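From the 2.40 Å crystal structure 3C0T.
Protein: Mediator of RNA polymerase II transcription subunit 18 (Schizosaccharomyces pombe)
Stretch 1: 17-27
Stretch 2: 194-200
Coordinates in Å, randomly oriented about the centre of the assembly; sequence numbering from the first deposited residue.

Stretch 1 17-27: AVVNSLSKTLD
Stretch 2, residues 194-200: TLLSAFC

The centre of this contact is a serine whose CB sits over one face of an aromatic ring: Ser21 CB sits 3.5 Å from the centroid of the Phe199 ring, 20° off the ring normal, a CH-pi contact whose closest pair is Ser21 CB to Phe199 CE2 at 3.3 Å. With chi1 at -70° (m), Ser21 OG donates to Ala17 O at 3.0 Å, one turn back in its own helix.

The first stretch is helical from Ala17 to Thr25, continuing a helix begun earlier, with phi/psi near -65/-40 that loosens to -106/-19 at Thr25. Leu26, at -119/173, is the first residue to leave helical values, although Leu26 N still donates to Leu22 O at 2.8 Å. The second stretch enters as helix at Thr194 and Leu195; Leu196 has phi/psi -106/-1, and Phe199 N donates to Leu196 O at 3.1 Å where the chain turns, Phe199 itself at -140/11.

The register runs antiparallel in sequence: Val18 CA lies 6.6 Å from Phe199 CA, Leu22 CA 7.8 Å from Leu196 CA, and Thr25 CA 7.7 Å from Leu195 CA. The helix thus presents Val18, Ser21, Leu22 and Thr25, the familiar spacing of one helical face, and Leu26 extends the series.

Phe199, chi1 50° (p) and chi2 79°, with CA-to-CB directed toward the helix, has the largest covered area in the contact. Besides Ser21 over one face, Leu22 CD2 meets its edge at Phe199 CE1, 3.7 Å, and Thr25 OG1 lies near the ring plane, 4.3 Å from Phe199 CZ. Val18 (t) approaches obliquely, Val18 CG1 to Phe199 CD1 at 4.1 Å.

Beyond the ring the packing is mostly leucine on leucine, with Thr25 joining in. Leu22 and Leu26, both m,t, set CA-to-CB sideways but bring their ends nearer: Leu22 CD2 reaches Leu196 CD1 at 3.9 Å, while Leu26 touches Leu196 CD2 through CD1 at 4.1 Å and Leu195 CD1 through CD2 at 4.0 Å. Leu196 (chi1 -49°, chi2 -164°) behaves likewise. Leu195, with CA-to-CB directed toward the helix, has an off-well chi1 of -132°, and Leu195 CD2 lies 4.1 Å from Thr25 CB.

Thr25 (p) repeats the serine's rule: Thr25 OG1 donates to Ser21 O at 3.2 Å. No hydrogen bond crosses the contact; the hydroxyls facing it are satisfied within the helix, and the contact, with 367 Å² buried over both sides, is made by apolar and CH-pi packing.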

ATOM      1  N   ALA A  17      14.384  -3.841 -15.585  1.00 49.98           N
ATOM      2  CA  ALA A  17      13.676  -4.405 -16.731  1.00 49.56           C
ATOM      3  C   ALA A  17      12.153  -4.342 -16.592  1.00 48.18           C
ATOM      4  O   ALA A  17      11.443  -4.063 -17.567  1.00 47.82           O
ATOM      5  CB  ALA A  17      14.123  -5.854 -16.956  1.00 47.16           C
ATOM      6  N   VAL A  18      11.649  -4.597 -15.388  1.00 45.97           N
ATOM      7  CA  VAL A  18      10.206  -4.573 -15.176  1.00 43.76           C
ATOM      8  C   VAL A  18       9.657  -3.166 -15.289  1.00 43.26           C
ATOM      9  O   VAL A  18       8.608  -2.948 -15.893  1.00 44.61           O
ATOM     10  CB  VAL A  18       9.833  -5.176 -13.821  1.00 41.89           C
ATOM     11  CG1 VAL A  18       8.360  -4.918 -13.518  1.00 38.61           C
ATOM     12  CG2 VAL A  18      10.107  -6.680 -13.852  1.00 41.27           C
ATOM     13  N   VAL A  19      10.371  -2.203 -14.726  1.00 43.09           N
ATOM     14  CA  VAL A  19       9.929  -0.824 -14.797  1.00 42.97           C
ATOM     15  C   VAL A  19       9.897  -0.376 -16.250  1.00 44.95           C
ATOM     16  O   VAL A  19       8.931   0.255 -16.681  1.00 45.81           O
ATOM     17  CB  VAL A  19      10.847   0.103 -13.967  1.00 42.02           C
ATOM     18  CG1 VAL A  19      10.517   1.566 -14.238  1.00 36.65           C
ATOM     19  CG2 VAL A  19      10.644  -0.196 -12.487  1.00 41.18           C
ATOM     20  N   ASN A  20      10.935  -0.697 -17.018  1.00 46.73           N
ATOM     21  CA  ASN A  20      10.934  -0.304 -18.427  1.00 47.83           C
ATOM     22  C   ASN A  20       9.761  -0.972 -19.158  1.00 48.11           C
ATOM     23  O   ASN A  20       9.132  -0.352 -20.018  1.00 47.26           O
ATOM     24  CB  ASN A  20      12.255  -0.676 -19.106  1.00 48.98           C
ATOM     25  CG  ASN A  20      13.407   0.235 -18.690  1.00 53.90           C
ATOM     26  OD1 ASN A  20      13.226   1.448 -18.502  1.00 53.44           O
ATOM     27  ND2 ASN A  20      14.601  -0.342 -18.565  1.00 52.82           N
ATOM     28  N   SER A  21       9.465  -2.228 -18.817  1.00 47.10           N
ATOM     29  CA  SER A  21       8.343  -2.928 -19.445  1.00 49.88           C
ATOM     30  C   SER A  21       7.039  -2.213 -19.087  1.00 50.31           C
ATOM     31  O   SER A  21       6.156  -2.057 -19.932  1.00 50.94           O
ATOM     32  CB  SER A  21       8.261  -4.380 -18.968  1.00 50.18           C
ATOM     33  OG  SER A  21       9.328  -5.155 -19.474  1.00 53.68           O
ATOM     34  N   LEU A  22       6.928  -1.778 -17.831  1.00 48.50           N
ATOM     35  CA  LEU A  22       5.739  -1.081 -17.374  1.00 48.13           C
ATOM     36  C   LEU A  22       5.603   0.261 -18.084  1.00 50.63           C
ATOM     37  O   LEU A  22       4.484   0.709 -18.372  1.00 50.09           O
ATOM     38  CB  LEU A  22       5.790  -0.869 -15.858  1.00 44.98           C
ATOM     39  CG  LEU A  22       5.680  -2.097 -14.943  1.00 45.00           C
ATOM     40  CD1 LEU A  22       5.986  -1.685 -13.499  1.00 42.15           C
ATOM     41  CD2 LEU A  22       4.284  -2.703 -15.037  1.00 40.95           C
ATOM     42  N   SER A  23       6.735   0.905 -18.369  1.00 51.70           N
ATOM     43  CA  SER A  23       6.719   2.202 -19.048  1.00 54.53           C
ATOM     44  C   SER A  23       6.408   2.038 -20.523  1.00 55.10           C
ATOM     45  O   SER A  23       5.907   2.954 -21.170  1.00 54.48           O
ATOM     46  CB  SER A  23       8.065   2.923 -18.901  1.00 55.07           C
ATOM     47  OG  SER A  23       8.209   3.482 -17.609  1.00 59.22           O
ATOM     48  N   LYS A  24       6.722   0.864 -21.051  1.00 57.23           N
ATOM     49  CA  LYS A  24       6.478   0.579 -22.451  1.00 59.86           C
ATOM     50  C   LYS A  24       5.018   0.197 -22.697  1.00 60.61           C
ATOM     51  O   LYS A  24       4.479   0.479 -23.765  1.00 61.13           O
ATOM     52  CB  LYS A  24       7.399  -0.552 -22.915  1.00 62.30           C
ATOM     53  CG  LYS A  24       7.058  -1.134 -24.281  1.00 67.56           C
ATOM     54  CD  LYS A  24       8.033  -2.245 -24.652  1.00 72.40           C
ATOM     55  CE  LYS A  24       7.504  -3.123 -25.788  1.00 75.91           C
ATOM     56  NZ  LYS A  24       6.325  -3.949 -25.365  1.00 77.93           N
ATOM     57  N   THR A  25       4.372  -0.422 -21.707  1.00 58.44           N
ATOM     58  CA  THR A  25       2.989  -0.850 -21.878  1.00 57.03           C
ATOM     59  C   THR A  25       1.906  -0.052 -21.154  1.00 56.28           C
ATOM     60  O   THR A  25       0.739  -0.125 -21.539  1.00 57.82           O
ATOM     61  CB  THR A  25       2.817  -2.333 -21.484  1.00 56.71           C
ATOM     62  OG1 THR A  25       2.947  -2.476 -20.066  1.00 58.28           O
ATOM     63  CG2 THR A  25       3.874  -3.188 -22.159  1.00 58.21           C
ATOM     64  N   LEU A  26       2.272   0.715 -20.129  1.00 53.55           N
ATOM     65  CA  LEU A  26       1.275   1.473 -19.373  1.00 50.86           C
ATOM     66  C   LEU A  26       1.482   2.976 -19.407  1.00 51.11           C
ATOM     67  O   LEU A  26       2.482   3.467 -19.928  1.00 51.71           O
ATOM     68  CB  LEU A  26       1.282   1.025 -17.910  1.00 48.51           C
ATOM     69  CG  LEU A  26       1.160  -0.473 -17.639  1.00 48.31           C
ATOM     70  CD1 LEU A  26       1.224  -0.730 -16.145  1.00 46.06           C
ATOM     71  CD2 LEU A  26      -0.156  -0.984 -18.208  1.00 47.22           C
ATOM     72  N   ASP A  27       0.518   3.703 -18.852  1.00 50.49           N
ATOM     73  CA  ASP A  27       0.628   5.149 -18.764  1.00 51.37           C
ATOM     74  C   ASP A  27       1.275   5.474 -17.413  1.00 52.90           C
ATOM     75  O   ASP A  27       1.128   4.724 -16.439  1.00 50.46           O
ATOM     76  CB  ASP A  27      -0.748   5.817 -18.860  1.00 53.36           C
ATOM     77  CG  ASP A  27      -1.378   5.672 -20.248  1.00 57.18           C
ATOM     78  OD1 ASP A  27      -0.630   5.621 -21.254  1.00 57.63           O
ATOM     79  OD2 ASP A  27      -2.625   5.624 -20.333  1.00 57.94           O
ATOM     80  N   THR A 194      -3.137  -9.882 -17.960  1.00 50.75           N
ATOM     81  CA  THR A 194      -2.515 -10.498 -19.124  1.00 52.55           C
ATOM     82  C   THR A 194      -1.532  -9.530 -19.767  1.00 52.53           C
ATOM     83  O   THR A 194      -0.543  -9.944 -20.367  1.00 53.31           O
ATOM     84  CB  THR A 194      -3.563 -10.995 -20.187  1.00 53.09           C
ATOM     85  OG1 THR A 194      -3.484 -10.192 -21.370  1.00 54.10           O
ATOM     86  CG2 THR A 194      -4.953 -10.946 -19.630  1.00 51.31           C
ATOM     87  N   LEU A 195      -1.785  -8.238 -19.631  1.00 51.61           N
ATOM     88  CA  LEU A 195      -0.864  -7.264 -20.200  1.00 53.21           C
ATOM     89  C   LEU A 195       0.501  -7.314 -19.482  1.00 52.64           C
ATOM     90  O   LEU A 195       1.526  -7.017 -20.092  1.00 54.20           O
ATOM     91  CB  LEU A 195      -1.438  -5.848 -20.090  1.00 52.82           C
ATOM     92  CG  LEU A 195      -1.399  -4.958 -21.335  1.00 54.32           C
ATOM     93  CD1 LEU A 195      -1.598  -3.506 -20.916  1.00 53.44           C
ATOM     94  CD2 LEU A 195      -0.083  -5.110 -22.049  1.00 54.58           C
ATOM     95  N   LEU A 196       0.514  -7.701 -18.205  1.00 50.49           N
ATOM     96  CA  LEU A 196       1.759  -7.761 -17.425  1.00 51.89           C
ATOM     97  C   LEU A 196       2.268  -9.180 -17.176  1.00 52.10           C
ATOM     98  O   LEU A 196       3.308  -9.366 -16.535  1.00 50.58           O
ATOM     99  CB  LEU A 196       1.582  -7.095 -16.050  1.00 50.72           C
ATOM    100  CG  LEU A 196       0.953  -5.710 -15.877  1.00 50.86           C
ATOM    101  CD1 LEU A 196       1.289  -5.206 -14.485  1.00 48.25           C
ATOM    102  CD2 LEU A 196       1.461  -4.743 -16.924  1.00 49.89           C
ATOM    103  N   SER A 197       1.529 -10.170 -17.667  1.00 51.87           N
ATOM    104  CA  SER A 197       1.885 -11.575 -17.474  1.00 50.60           C
ATOM    105  C   SER A 197       3.210 -11.967 -18.108  1.00 50.47           C
ATOM    106  O   SER A 197       3.793 -12.983 -17.742  1.00 50.94           O
ATOM    107  CB  SER A 197       0.784 -12.470 -18.039  1.00 50.74           C
ATOM    108  OG  SER A 197       0.630 -12.239 -19.433  1.00 50.81           O
ATOM    109  N   ALA A 198       3.675 -11.178 -19.068  1.00 51.52           N
ATOM    110  CA  ALA A 198       4.935 -11.475 -19.741  1.00 53.99           C
ATOM    111  C   ALA A 198       6.128 -11.220 -18.832  1.00 55.34           C
ATOM    112  O   ALA A 198       7.221 -11.724 -19.092  1.00 55.94           O
ATOM    113  CB  ALA A 198       5.068 -10.638 -21.013  1.00 52.87           C
ATOM    114  N   PHE A 199       5.930 -10.442 -17.771  1.00 55.97           N
ATOM    115  CA  PHE A 199       7.039 -10.148 -16.871  1.00 58.62           C
ATOM    116  C   PHE A 199       6.746 -10.131 -15.379  1.00 58.91           C
ATOM    117  O   PHE A 199       7.581  -9.694 -14.599  1.00 60.85           O
ATOM    118  CB  PHE A 199       7.709  -8.834 -17.276  1.00 57.63           C
ATOM    119  CG  PHE A 199       6.754  -7.695 -17.468  1.00 56.62           C
ATOM    120  CD1 PHE A 199       6.239  -7.010 -16.373  1.00 56.85           C
ATOM    121  CD2 PHE A 199       6.372  -7.308 -18.751  1.00 54.81           C
ATOM    122  CE1 PHE A 199       5.357  -5.951 -16.553  1.00 58.28           C
ATOM    123  CE2 PHE A 199       5.492  -6.255 -18.947  1.00 55.39           C
ATOM    124  CZ  PHE A 199       4.981  -5.572 -17.848  1.00 57.85           C
ATOM    125  N   CYS A 200       5.573 -10.602 -14.975  1.00 60.02           N
ATOM    126  CA  CYS A 200       5.241 -10.646 -13.556  1.00 61.66           C
ATOM    127  C   CYS A 200       3.955 -11.406 -13.308  1.00 61.14           C
ATOM    128  O   CYS A 200       2.946 -11.147 -13.955  1.00 62.07           O
ATOM    129  CB  CYS A 200       5.096  -9.240 -12.964  1.00 62.01           C
ATOM    130  SG  CYS A 200       4.766  -9.287 -11.164  1.00 66.76           S
TER